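Local structure of suppressor of RNA silencing p3 (Rice hoja blanca virus, 3AJF) at residues C10-L20 / H72-T83. The protein suppresses RNA-mediated gene silencing in the host, presumably by binding double-stranded RNA, and forms a homodimer. Sequence-based numbering, arbitrary orientation.
Sequences CKDLPIPIDLL and HYRLPLTCLVST
Cys10 N donates to Leu13 O at 2.8 Å, and Leu13 N returns a bond to Cys10 O, closing a β-hairpin with a two-residue type I' turn between Cys10 and Leu13, both of which point at helix 74-85. There Cys10 SG is joined to Cys79 SG by a disulfide of 2.1 Å. Both sulfurs stand anti to their own backbone N, and the S-S torsion of -90° is close to the relaxed value. The aliphatic chain of Lys11 runs extended past Thr83 in the opposite direction, its CD 3.6 Å from Thr83 CG2. Leu13 crosses Leu75 at about a right angle, with its CD1 on Leu75 CG.

Past the hairpin, the side chains of Pro16, the N-cap of helix 17-30, and Pro76 cross at about a right angle, Pro16 CD 3.7 Å from Pro76 CG. Leu19 then lies over one face of Tyr73 in a CH-π contact: its CB is 4.0 Å from the ring centroid and only 9° off the normal. With CG anti to the backbone N (chi1 171°), Leu19 sends CD1 to Tyr73 CD2 at 3.6 Å and CD2 between Pro76 and Leu77. One residue on, Leu20 points away, but its CD2 reaches Leu80 CD1 at 3.8 Å.

Away from this interface, Arg74 O accepts Thr78 OG1 at 2.8 Å and Thr78 N from opposite faces of its carbonyl plane. Arg74 NH2 bonds Phe88 O of the second subunit, and Ser82 OG bonds Ser82 OG of that subunit. Within the helical domain of p3, one covalent bond and mainly apolar packing thus fasten the N-terminal hairpin and the start of helix 17-30 to a helix that also serves the dimer.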
loop_
_atom_site.group_PDB
_atom_site.type_symbol
_atom_site.label_atom_id
_atom_site.label_comp_id
_atom_site.label_asym_id
_atom_site.label_seq_id
_atom_site.Cartn_x
_atom_site.Cartn_y
_atom_site.Cartn_z
ATOM N N CYS A 10 -15.115 -3.221 -0.550
ATOM C CA CYS A 10 -13.774 -3.623 -0.947
ATOM C C CYS A 10 -13.597 -4.998 -0.331
ATOM O O CYS A 10 -13.656 -5.121 0.882
ATOM C CB CYS A 10 -12.747 -2.657 -0.327
ATOM S SG CYS A 10 -10.993 -3.203 -0.401
ATOM N N LYS A 11 -13.429 -6.039 -1.144
ATOM C CA LYS A 11 -13.268 -7.400 -0.603
ATOM C C LYS A 11 -14.429 -7.720 0.352
ATOM O O LYS A 11 -14.241 -8.334 1.400
ATOM C CB LYS A 11 -11.922 -7.535 0.129
ATOM C CG LYS A 11 -10.669 -7.669 -0.772
ATOM C CD LYS A 11 -9.414 -7.677 0.122
ATOM C CE LYS A 11 -8.178 -8.252 -0.587
ATOM N NZ LYS A 11 -7.217 -8.929 0.383
ATOM N N ASP A 12 -15.628 -7.272 -0.018
ATOM C CA ASP A 12 -16.863 -7.503 0.742
ATOM C C ASP A 12 -16.987 -6.716 2.050
ATOM O O ASP A 12 -17.955 -6.895 2.803
ATOM C CB ASP A 12 -17.126 -9.014 0.947
ATOM C CG ASP A 12 -17.464 -9.733 -0.363
ATOM O OD1 ASP A 12 -18.344 -9.250 -1.119
ATOM O OD2 ASP A 12 -16.845 -10.783 -0.644
ATOM N N LEU A 13 -16.027 -5.825 2.303
ATOM C CA LEU A 13 -16.048 -4.959 3.471
ATOM C C LEU A 13 -16.553 -3.589 3.029
ATOM O O LEU A 13 -16.021 -3.024 2.066
ATOM C CB LEU A 13 -14.634 -4.801 4.051
ATOM C CG LEU A 13 -13.772 -6.022 4.405
ATOM C CD1 LEU A 13 -12.326 -5.594 4.762
ATOM C CD2 LEU A 13 -14.370 -6.848 5.541
ATOM N N PRO A 14 -17.571 -3.057 3.721
ATOM C CA PRO A 14 -18.129 -1.734 3.445
ATOM C C PRO A 14 -17.103 -0.607 3.586
ATOM O O PRO A 14 -16.367 -0.541 4.576
ATOM C CB PRO A 14 -19.217 -1.583 4.499
ATOM C CG PRO A 14 -19.621 -3.016 4.821
ATOM C CD PRO A 14 -18.308 -3.745 4.799
ATOM N N ILE A 15 -17.054 0.260 2.580
ATOM C CA ILE A 15 -16.145 1.395 2.572
ATOM C C ILE A 15 -17.017 2.607 2.710
ATOM O O ILE A 15 -17.703 2.945 1.763
ATOM C CB ILE A 15 -15.431 1.518 1.219
ATOM C CG1 ILE A 15 -14.729 0.235 0.881
ATOM C CG2 ILE A 15 -14.469 2.744 1.175
ATOM C CD1 ILE A 15 -14.851 -0.027 -0.540
ATOM N N PRO A 16 -16.970 3.296 3.865
ATOM C CA PRO A 16 -17.834 4.462 4.009
ATOM C C PRO A 16 -17.514 5.540 2.972
ATOM O O PRO A 16 -16.344 5.787 2.647
ATOM C CB PRO A 16 -17.547 4.948 5.440
ATOM C CG PRO A 16 -16.917 3.805 6.115
ATOM C CD PRO A 16 -16.149 3.070 5.064
ATOM N N ILE A 17 -18.559 6.138 2.420
ATOM C CA ILE A 17 -18.421 7.118 1.322
ATOM C C ILE A 17 -17.627 8.389 1.727
ATOM O O ILE A 17 -16.846 8.947 0.918
ATOM C CB ILE A 17 -19.823 7.427 0.668
ATOM C CG1 ILE A 17 -19.676 8.193 -0.658
ATOM C CG2 ILE A 17 -20.733 8.150 1.641
ATOM C CD1 ILE A 17 -19.215 7.324 -1.839
ATOM N N ASP A 18 -17.777 8.799 2.989
ATOM C CA ASP A 18 -17.008 9.908 3.534
ATOM C C ASP A 18 -15.528 9.583 3.658
ATOM O O ASP A 18 -14.706 10.513 3.680
ATOM C CB ASP A 18 -17.554 10.350 4.879
ATOM C CG ASP A 18 -18.972 10.986 4.774
ATOM O OD1 ASP A 18 -19.407 11.372 3.660
ATOM O OD2 ASP A 18 -19.630 11.124 5.824
ATOM N N LEU A 19 -15.190 8.283 3.743
ATOM C CA LEU A 19 -13.785 7.872 3.743
ATOM C C LEU A 19 -13.160 8.147 2.384
ATOM O O LEU A 19 -12.040 8.661 2.302
ATOM C CB LEU A 19 -13.598 6.389 4.131
ATOM C CG LEU A 19 -12.163 5.817 3.950
ATOM C CD1 LEU A 19 -11.058 6.643 4.700
ATOM C CD2 LEU A 19 -12.087 4.398 4.398
ATOM N N LEU A 20 -13.859 7.790 1.313
ATOM C CA LEU A 20 -13.346 8.091 -0.030
ATOM C C LEU A 20 -13.196 9.592 -0.264
ATOM O O LEU A 20 -12.233 10.030 -0.904
ATOM C CB LEU A 20 -14.195 7.434 -1.128
ATOM C CG LEU A 20 -14.184 5.889 -1.192
ATOM C CD1 LEU A 20 -15.222 5.383 -2.219
ATOM C CD2 LEU A 20 -12.805 5.335 -1.511
ATOM N N HIS A 72 -13.331 3.567 12.848
ATOM C CA HIS A 72 -14.018 2.684 11.907
ATOM C C HIS A 72 -13.550 2.845 10.458
ATOM O O HIS A 72 -13.987 2.118 9.589
ATOM C CB HIS A 72 -15.544 2.795 12.038
ATOM C CG HIS A 72 -16.107 4.109 11.592
ATOM N ND1 HIS A 72 -15.875 5.289 12.268
ATOM C CD2 HIS A 72 -16.924 4.423 10.556
ATOM C CE1 HIS A 72 -16.494 6.278 11.649
ATOM N NE2 HIS A 72 -17.146 5.778 10.614
ATOM N N TYR A 73 -12.649 3.792 10.213
ATOM C CA TYR A 73 -12.078 3.966 8.892
ATOM C C TYR A 73 -10.860 3.075 8.700
ATOM O O TYR A 73 -10.449 2.861 7.567
ATOM C CB TYR A 73 -11.706 5.441 8.642
ATOM C CG TYR A 73 -12.876 6.370 8.298
ATOM C CD1 TYR A 73 -14.218 5.967 8.458
ATOM C CD2 TYR A 73 -12.633 7.656 7.830
ATOM C CE1 TYR A 73 -15.271 6.814 8.125
ATOM C CE2 TYR A 73 -13.684 8.512 7.509
ATOM C CZ TYR A 73 -14.984 8.080 7.660
ATOM O OH TYR A 73 -15.993 8.940 7.345
ATOM N N ARG A 74 -10.306 2.517 9.789
ATOM C CA ARG A 74 -9.016 1.826 9.648
ATOM C C ARG A 74 -9.071 0.582 8.760
ATOM O O ARG A 74 -8.169 0.362 7.937
ATOM C CB ARG A 74 -8.347 1.504 11.005
ATOM C CG ARG A 74 -8.051 2.731 11.892
ATOM C CD ARG A 74 -7.062 2.369 12.997
ATOM N NE ARG A 74 -5.726 2.194 12.430
ATOM C CZ ARG A 74 -4.915 3.181 12.063
ATOM N NH1 ARG A 74 -5.247 4.443 12.280
ATOM N NH2 ARG A 74 -3.732 2.904 11.523
ATOM N N LEU A 75 -10.105 -0.224 8.945
ATOM C CA LEU A 75 -10.218 -1.497 8.222
ATOM C C LEU A 75 -10.505 -1.275 6.724
ATOM O O LEU A 75 -9.814 -1.857 5.871
ATOM C CB LEU A 75 -11.260 -2.420 8.879
ATOM C CG LEU A 75 -11.519 -3.791 8.233
ATOM C CD1 LEU A 75 -10.205 -4.549 8.008
ATOM C CD2 LEU A 75 -12.483 -4.625 9.067
ATOM N N PRO A 76 -11.510 -0.443 6.398
ATOM C CA PRO A 76 -11.727 -0.162 4.972
ATOM C C PRO A 76 -10.545 0.525 4.271
ATOM O O PRO A 76 -10.277 0.215 3.107
ATOM C CB PRO A 76 -12.964 0.728 4.943
ATOM C CG PRO A 76 -13.306 1.065 6.384
ATOM C CD PRO A 76 -12.534 0.164 7.279
ATOM N N LEU A 77 -9.842 1.420 4.960
ATOM C CA LEU A 77 -8.755 2.126 4.319
ATOM C C LEU A 77 -7.583 1.174 4.085
ATOM O O LEU A 77 -6.936 1.217 3.042
ATOM C CB LEU A 77 -8.335 3.347 5.146
ATOM C CG LEU A 77 -7.229 4.248 4.593
ATOM C CD1 LEU A 77 -7.549 4.690 3.155
ATOM C CD2 LEU A 77 -7.043 5.451 5.519
ATOM N N THR A 78 -7.340 0.285 5.046
ATOM C CA THR A 78 -6.315 -0.711 4.888
ATOM C C THR A 78 -6.686 -1.653 3.750
ATOM O O THR A 78 -5.807 -2.077 2.979
ATOM C CB THR A 78 -6.140 -1.507 6.209
ATOM O OG1 THR A 78 -5.654 -0.616 7.223
ATOM C CG2 THR A 78 -5.163 -2.640 6.038
ATOM N N CYS A 79 -7.968 -1.992 3.650
ATOM C CA CYS A 79 -8.459 -2.804 2.531
ATOM C C CYS A 79 -8.089 -2.153 1.199
ATOM O O CYS A 79 -7.578 -2.825 0.294
ATOM C CB CYS A 79 -10.001 -3.014 2.577
ATOM S SG CYS A 79 -10.595 -4.247 1.362
ATOM N N LEU A 80 -8.366 -0.851 1.079
ATOM C CA LEU A 80 -8.053 -0.102 -0.147
ATOM C C LEU A 80 -6.545 -0.163 -0.471
ATOM O O LEU A 80 -6.140 -0.432 -1.627
ATOM C CB LEU A 80 -8.507 1.357 0.017
ATOM C CG LEU A 80 -10.020 1.587 0.148
ATOM C CD1 LEU A 80 -10.339 3.097 0.341
ATOM C CD2 LEU A 80 -10.742 1.002 -1.085
ATOM N N VAL A 81 -5.710 0.043 0.552
ATOM C CA VAL A 81 -4.274 -0.036 0.353
ATOM C C VAL A 81 -3.898 -1.425 -0.175
ATOM O O VAL A 81 -3.162 -1.564 -1.168
ATOM C CB VAL A 81 -3.448 0.318 1.628
ATOM C CG1 VAL A 81 -1.970 -0.057 1.415
ATOM C CG2 VAL A 81 -3.519 1.745 1.875
ATOM N N SER A 82 -4.406 -2.440 0.517
ATOM C CA SER A 82 -4.069 -3.814 0.256
ATOM C C SER A 82 -4.512 -4.196 -1.158
ATOM O O SER A 82 -3.719 -4.806 -1.926
ATOM C CB SER A 82 -4.683 -4.697 1.355
ATOM O OG SER A 82 -4.707 -6.038 0.968
ATOM N N THR A 83 -5.737 -3.814 -1.530
ATOM C CA THR A 83 -6.268 -4.142 -2.850
ATOM C C THR A 83 -5.676 -3.354 -4.019
ATOM O O THR A 83 -5.414 -3.933 -5.078
ATOM C CB THR A 83 -7.851 -4.089 -2.931
ATOM O OG1 THR A 83 -8.295 -2.747 -2.832
ATOM C CG2 THR A 83 -8.448 -4.795 -1.814
#